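Local structure of phosphotriesterase homology protein (1BF6) at residues L225-L239 with S271-N285. The protein hydrolyses phosphorylated glyceryl acetates and also acts on aromatic acetates and propionates, as a zinc-binding member of the phosphotriesterase family. Numbering follows the deposited sequence.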
# COMPACT_ATOMS: atom_id res chain seq x y z
N LEU A 225 -4.43 17.07 -3.88
CA LEU A 225 -5.68 16.39 -4.18
C LEU A 225 -6.62 17.33 -4.95
O LEU A 225 -7.30 16.91 -5.88
CB LEU A 225 -6.35 15.84 -2.92
CG LEU A 225 -5.65 14.63 -2.31
CD1 LEU A 225 -6.32 14.25 -0.99
CD2 LEU A 225 -5.68 13.45 -3.30
N HIS A 226 -6.61 18.61 -4.59
CA HIS A 226 -7.44 19.60 -5.28
C HIS A 226 -7.03 19.75 -6.74
O HIS A 226 -7.89 19.90 -7.61
CB HIS A 226 -7.38 20.96 -4.57
CG HIS A 226 -8.36 21.09 -3.45
ND1 HIS A 226 -9.62 21.61 -3.62
CD2 HIS A 226 -8.28 20.71 -2.15
CE1 HIS A 226 -10.29 21.53 -2.48
NE2 HIS A 226 -9.50 20.98 -1.58
N ALA A 227 -5.73 19.69 -7.01
CA ALA A 227 -5.22 19.81 -8.38
C ALA A 227 -5.76 18.65 -9.22
O ALA A 227 -6.15 18.83 -10.37
CB ALA A 227 -3.68 19.79 -8.37
N LEU A 228 -5.82 17.47 -8.61
CA LEU A 228 -6.33 16.27 -9.29
C LEU A 228 -7.84 16.37 -9.49
O LEU A 228 -8.35 16.07 -10.57
CB LEU A 228 -5.95 15.02 -8.50
CG LEU A 228 -4.42 14.88 -8.37
CD1 LEU A 228 -4.07 13.62 -7.58
CD2 LEU A 228 -3.76 14.87 -9.74
N ARG A 229 -8.55 16.83 -8.47
CA ARG A 229 -9.99 17.01 -8.57
C ARG A 229 -10.33 18.04 -9.66
O ARG A 229 -11.26 17.83 -10.45
CB ARG A 229 -10.54 17.49 -7.22
CG ARG A 229 -12.03 17.76 -7.24
CD ARG A 229 -12.49 18.31 -5.92
NE ARG A 229 -13.92 18.56 -5.91
CZ ARG A 229 -14.46 19.75 -5.69
NH1 ARG A 229 -13.68 20.80 -5.45
NH2 ARG A 229 -15.78 19.89 -5.71
N ASP A 230 -9.57 19.14 -9.71
CA ASP A 230 -9.79 20.20 -10.69
C ASP A 230 -9.61 19.72 -12.13
O ASP A 230 -10.16 20.30 -13.06
CB ASP A 230 -8.83 21.37 -10.47
CG ASP A 230 -9.05 22.09 -9.15
OD1 ASP A 230 -10.19 22.07 -8.61
OD2 ASP A 230 -8.07 22.68 -8.66
N ARG A 231 -8.81 18.67 -12.31
CA ARG A 231 -8.54 18.13 -13.64
C ARG A 231 -9.36 16.88 -13.94
O ARG A 231 -9.16 16.22 -14.97
CB ARG A 231 -7.04 17.84 -13.78
CG ARG A 231 -6.18 19.09 -13.76
CD ARG A 231 -4.73 18.75 -13.44
NE ARG A 231 -3.84 19.90 -13.56
CZ ARG A 231 -3.74 20.88 -12.66
NH1 ARG A 231 -4.48 20.88 -11.56
NH2 ARG A 231 -2.87 21.87 -12.88
N GLY A 232 -10.30 16.57 -13.04
CA GLY A 232 -11.15 15.40 -13.20
C GLY A 232 -10.41 14.08 -13.14
O GLY A 232 -10.84 13.09 -13.75
N LEU A 233 -9.35 14.04 -12.33
CA LEU A 233 -8.49 12.85 -12.19
C LEU A 233 -8.68 12.01 -10.92
O LEU A 233 -7.90 11.08 -10.67
CB LEU A 233 -7.01 13.27 -12.35
CG LEU A 233 -6.66 14.06 -13.62
CD1 LEU A 233 -5.24 14.58 -13.56
CD2 LEU A 233 -6.86 13.21 -14.87
N LEU A 234 -9.70 12.30 -10.12
CA LEU A 234 -9.93 11.54 -8.89
C LEU A 234 -10.16 10.04 -9.06
O LEU A 234 -9.97 9.28 -8.10
CB LEU A 234 -11.07 12.13 -8.06
CG LEU A 234 -10.90 13.54 -7.47
CD1 LEU A 234 -12.11 13.84 -6.58
CD2 LEU A 234 -9.62 13.63 -6.65
N ASN A 235 -10.56 9.60 -10.25
CA ASN A 235 -10.78 8.17 -10.45
C ASN A 235 -9.47 7.36 -10.53
O ASN A 235 -9.51 6.15 -10.76
CB ASN A 235 -11.66 7.90 -11.69
CG ASN A 235 -11.01 8.37 -12.99
OD1 ASN A 235 -10.07 9.18 -13.00
ND2 ASN A 235 -11.54 7.88 -14.11
N ARG A 236 -8.33 8.02 -10.34
CA ARG A 236 -7.03 7.34 -10.37
C ARG A 236 -6.25 7.50 -9.05
O ARG A 236 -5.11 7.04 -8.95
CB ARG A 236 -6.17 7.84 -11.54
CG ARG A 236 -6.61 7.31 -12.90
CD ARG A 236 -6.63 5.79 -12.91
NE ARG A 236 -7.08 5.28 -14.20
CZ ARG A 236 -8.34 4.92 -14.49
NH1 ARG A 236 -9.30 4.99 -13.57
NH2 ARG A 236 -8.65 4.55 -15.72
N VAL A 237 -6.90 8.09 -8.05
CA VAL A 237 -6.29 8.35 -6.74
C VAL A 237 -6.86 7.50 -5.61
O VAL A 237 -8.08 7.36 -5.49
CB VAL A 237 -6.44 9.85 -6.34
CG1 VAL A 237 -5.81 10.11 -4.98
CG2 VAL A 237 -5.81 10.74 -7.37
N MET A 238 -5.97 6.89 -4.83
CA MET A 238 -6.36 6.11 -3.67
C MET A 238 -5.63 6.67 -2.43
O MET A 238 -4.62 7.38 -2.57
CB MET A 238 -6.16 4.62 -3.88
CG MET A 238 -7.09 4.08 -4.97
SD MET A 238 -7.19 2.30 -5.09
CE MET A 238 -5.59 1.92 -5.79
N LEU A 239 -6.16 6.38 -1.25
CA LEU A 239 -5.64 6.94 0.00
C LEU A 239 -5.34 5.95 1.11
O LEU A 239 -5.94 4.88 1.18
CB LEU A 239 -6.67 7.95 0.56
CG LEU A 239 -7.28 9.01 -0.37
CD1 LEU A 239 -8.41 9.75 0.36
CD2 LEU A 239 -6.24 9.99 -0.85
N SER A 271 -12.23 21.93 2.89
CA SER A 271 -11.57 22.68 1.84
C SER A 271 -12.37 22.68 0.53
O SER A 271 -11.96 23.33 -0.44
CB SER A 271 -10.15 22.14 1.58
OG SER A 271 -10.19 20.83 1.05
N GLY A 272 -13.47 21.93 0.48
CA GLY A 272 -14.28 21.91 -0.73
C GLY A 272 -14.70 20.61 -1.39
O GLY A 272 -15.53 20.63 -2.30
N PHE A 273 -14.14 19.48 -0.98
CA PHE A 273 -14.49 18.19 -1.58
C PHE A 273 -15.87 17.71 -1.15
O PHE A 273 -16.19 17.72 0.04
CB PHE A 273 -13.48 17.10 -1.18
CG PHE A 273 -12.28 16.97 -2.10
CD1 PHE A 273 -11.51 18.07 -2.43
CD2 PHE A 273 -11.90 15.71 -2.56
CE1 PHE A 273 -10.35 17.93 -3.22
CE2 PHE A 273 -10.74 15.55 -3.35
CZ PHE A 273 -9.97 16.66 -3.68
N SER A 274 -16.66 17.23 -2.11
CA SER A 274 -17.99 16.69 -1.82
C SER A 274 -17.78 15.29 -1.28
O SER A 274 -16.69 14.71 -1.43
CB SER A 274 -18.85 16.63 -3.10
OG SER A 274 -18.43 15.59 -3.98
N GLN A 275 -18.80 14.73 -0.64
CA GLN A 275 -18.69 13.39 -0.11
C GLN A 275 -18.57 12.36 -1.25
O GLN A 275 -17.98 11.29 -1.07
CB GLN A 275 -19.87 13.05 0.80
CG GLN A 275 -19.74 11.74 1.56
CD GLN A 275 -18.49 11.67 2.43
OE1 GLN A 275 -18.22 12.56 3.23
NE2 GLN A 275 -17.72 10.62 2.26
N ALA A 276 -19.12 12.71 -2.41
CA ALA A 276 -19.06 11.85 -3.60
C ALA A 276 -17.60 11.79 -4.06
O ALA A 276 -17.13 10.73 -4.45
CB ALA A 276 -19.94 12.40 -4.71
N ASP A 277 -16.92 12.94 -4.06
CA ASP A 277 -15.50 13.03 -4.45
C ASP A 277 -14.71 12.09 -3.52
O ASP A 277 -13.84 11.34 -3.97
CB ASP A 277 -14.94 14.45 -4.25
CG ASP A 277 -15.44 15.46 -5.26
OD1 ASP A 277 -15.75 15.10 -6.42
OD2 ASP A 277 -15.51 16.66 -4.89
N VAL A 278 -15.00 12.17 -2.23
CA VAL A 278 -14.33 11.33 -1.23
C VAL A 278 -14.59 9.85 -1.51
O VAL A 278 -13.66 9.04 -1.52
CB VAL A 278 -14.83 11.68 0.21
CG1 VAL A 278 -14.29 10.66 1.24
CG2 VAL A 278 -14.44 13.10 0.59
N ASP A 279 -15.85 9.50 -1.78
CA ASP A 279 -16.23 8.11 -2.03
C ASP A 279 -15.60 7.51 -3.29
O ASP A 279 -15.41 6.31 -3.37
CB ASP A 279 -17.76 7.94 -2.02
CG ASP A 279 -18.37 8.14 -0.62
OD1 ASP A 279 -17.61 8.33 0.35
OD2 ASP A 279 -19.62 8.10 -0.48
N VAL A 280 -15.24 8.36 -4.25
CA VAL A 280 -14.59 7.88 -5.47
C VAL A 280 -13.22 7.30 -5.05
O VAL A 280 -12.87 6.17 -5.42
CB VAL A 280 -14.39 9.01 -6.50
CG1 VAL A 280 -13.40 8.59 -7.58
CG2 VAL A 280 -15.72 9.35 -7.15
N MET A 281 -12.48 8.05 -4.23
CA MET A 281 -11.16 7.61 -3.79
C MET A 281 -11.19 6.47 -2.78
O MET A 281 -10.44 5.50 -2.93
CB MET A 281 -10.36 8.79 -3.23
CG MET A 281 -10.16 9.95 -4.21
SD MET A 281 -9.28 11.35 -3.48
CE MET A 281 -10.60 12.17 -2.57
N LEU A 282 -12.09 6.54 -1.80
CA LEU A 282 -12.18 5.52 -0.76
C LEU A 282 -12.98 4.25 -1.03
O LEU A 282 -12.72 3.21 -0.42
CB LEU A 282 -12.67 6.13 0.56
CG LEU A 282 -11.74 7.10 1.30
CD1 LEU A 282 -12.43 7.58 2.58
CD2 LEU A 282 -10.42 6.39 1.64
N ARG A 283 -13.98 4.32 -1.91
CA ARG A 283 -14.79 3.15 -2.20
C ARG A 283 -14.76 2.70 -3.66
O ARG A 283 -14.47 1.54 -3.93
CB ARG A 283 -16.25 3.38 -1.76
CG ARG A 283 -17.19 2.18 -2.00
CD ARG A 283 -18.66 2.61 -2.04
NE ARG A 283 -19.06 3.22 -0.77
CZ ARG A 283 -19.72 4.37 -0.64
NH1 ARG A 283 -20.10 5.07 -1.70
NH2 ARG A 283 -19.95 4.84 0.58
N GLU A 284 -15.06 3.61 -4.58
CA GLU A 284 -15.12 3.25 -6.00
C GLU A 284 -13.80 2.73 -6.55
O GLU A 284 -13.72 1.60 -7.02
CB GLU A 284 -15.61 4.43 -6.84
CG GLU A 284 -17.02 4.87 -6.50
CD GLU A 284 -17.62 5.80 -7.55
OE1 GLU A 284 -17.10 5.84 -8.70
OE2 GLU A 284 -18.62 6.48 -7.23
N ASN A 285 -12.76 3.56 -6.45
CA ASN A 285 -11.44 3.19 -6.95
C ASN A 285 -10.92 1.83 -6.45
O ASN A 285 -10.55 0.99 -7.25
CB ASN A 285 -10.41 4.31 -6.68
CG ASN A 285 -10.64 5.53 -7.55
OD1 ASN A 285 -11.51 5.54 -8.42
ND2 ASN A 285 -9.86 6.57 -7.31
O HOH W 1 -8.41 4.47 -1.13
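The ring of Phe273 turns its edge to the face of His226 in a T-shaped pair, planes at 74°, with Phe273 CE1 over the centre of the imidazole. In this TIM barrel, helix 275-289 packs on strand 237-239 of the barrel wall and, through the residues before it, on helix 218-230, a worked example of a loop aromatic ahead of one helix packing on an earlier one. One face of the phenyl takes Arg229 CD in a CH-pi contact, 3.6 Å from the ring centroid, while Leu225 O lies at its rim 3.5 Å from Phe273 CZ. In the plane of the imidazole, His226 NE2 gives a nearly straight hydrogen bond to Ser271 OG (168°). Because the arginine chain runs extended from CG to NE, it slides past the phenyl with CD over its face before NE reaches Asp277 OD2 at 2.7 Å, a bent, salt-bridging hydrogen bond that meets OD2 from above the carboxylate plane. Ser274 N reaches the same oxygen from the opposite face, completing a capping box in which Asp277 N bonds back to Ser274 OG. An alanine in place of Arg229 would probably leave the Asp277 carboxylate without its cationic mate and take away the CH-pi partner of Phe273. Deeper in, Met281, with SD anti to CA (chi2 177°), brings SD against Leu234 CD2 and Val237 CG1. Where the strand begins, the Asn285 amide bridges the 3-10 segment and the first strand residue through one nitrogen: ND2 donates to Leu234 O at 2.8 Å, on a lone pair, and to Val237 O at 2.7 Å, from above that carbonyl's plane.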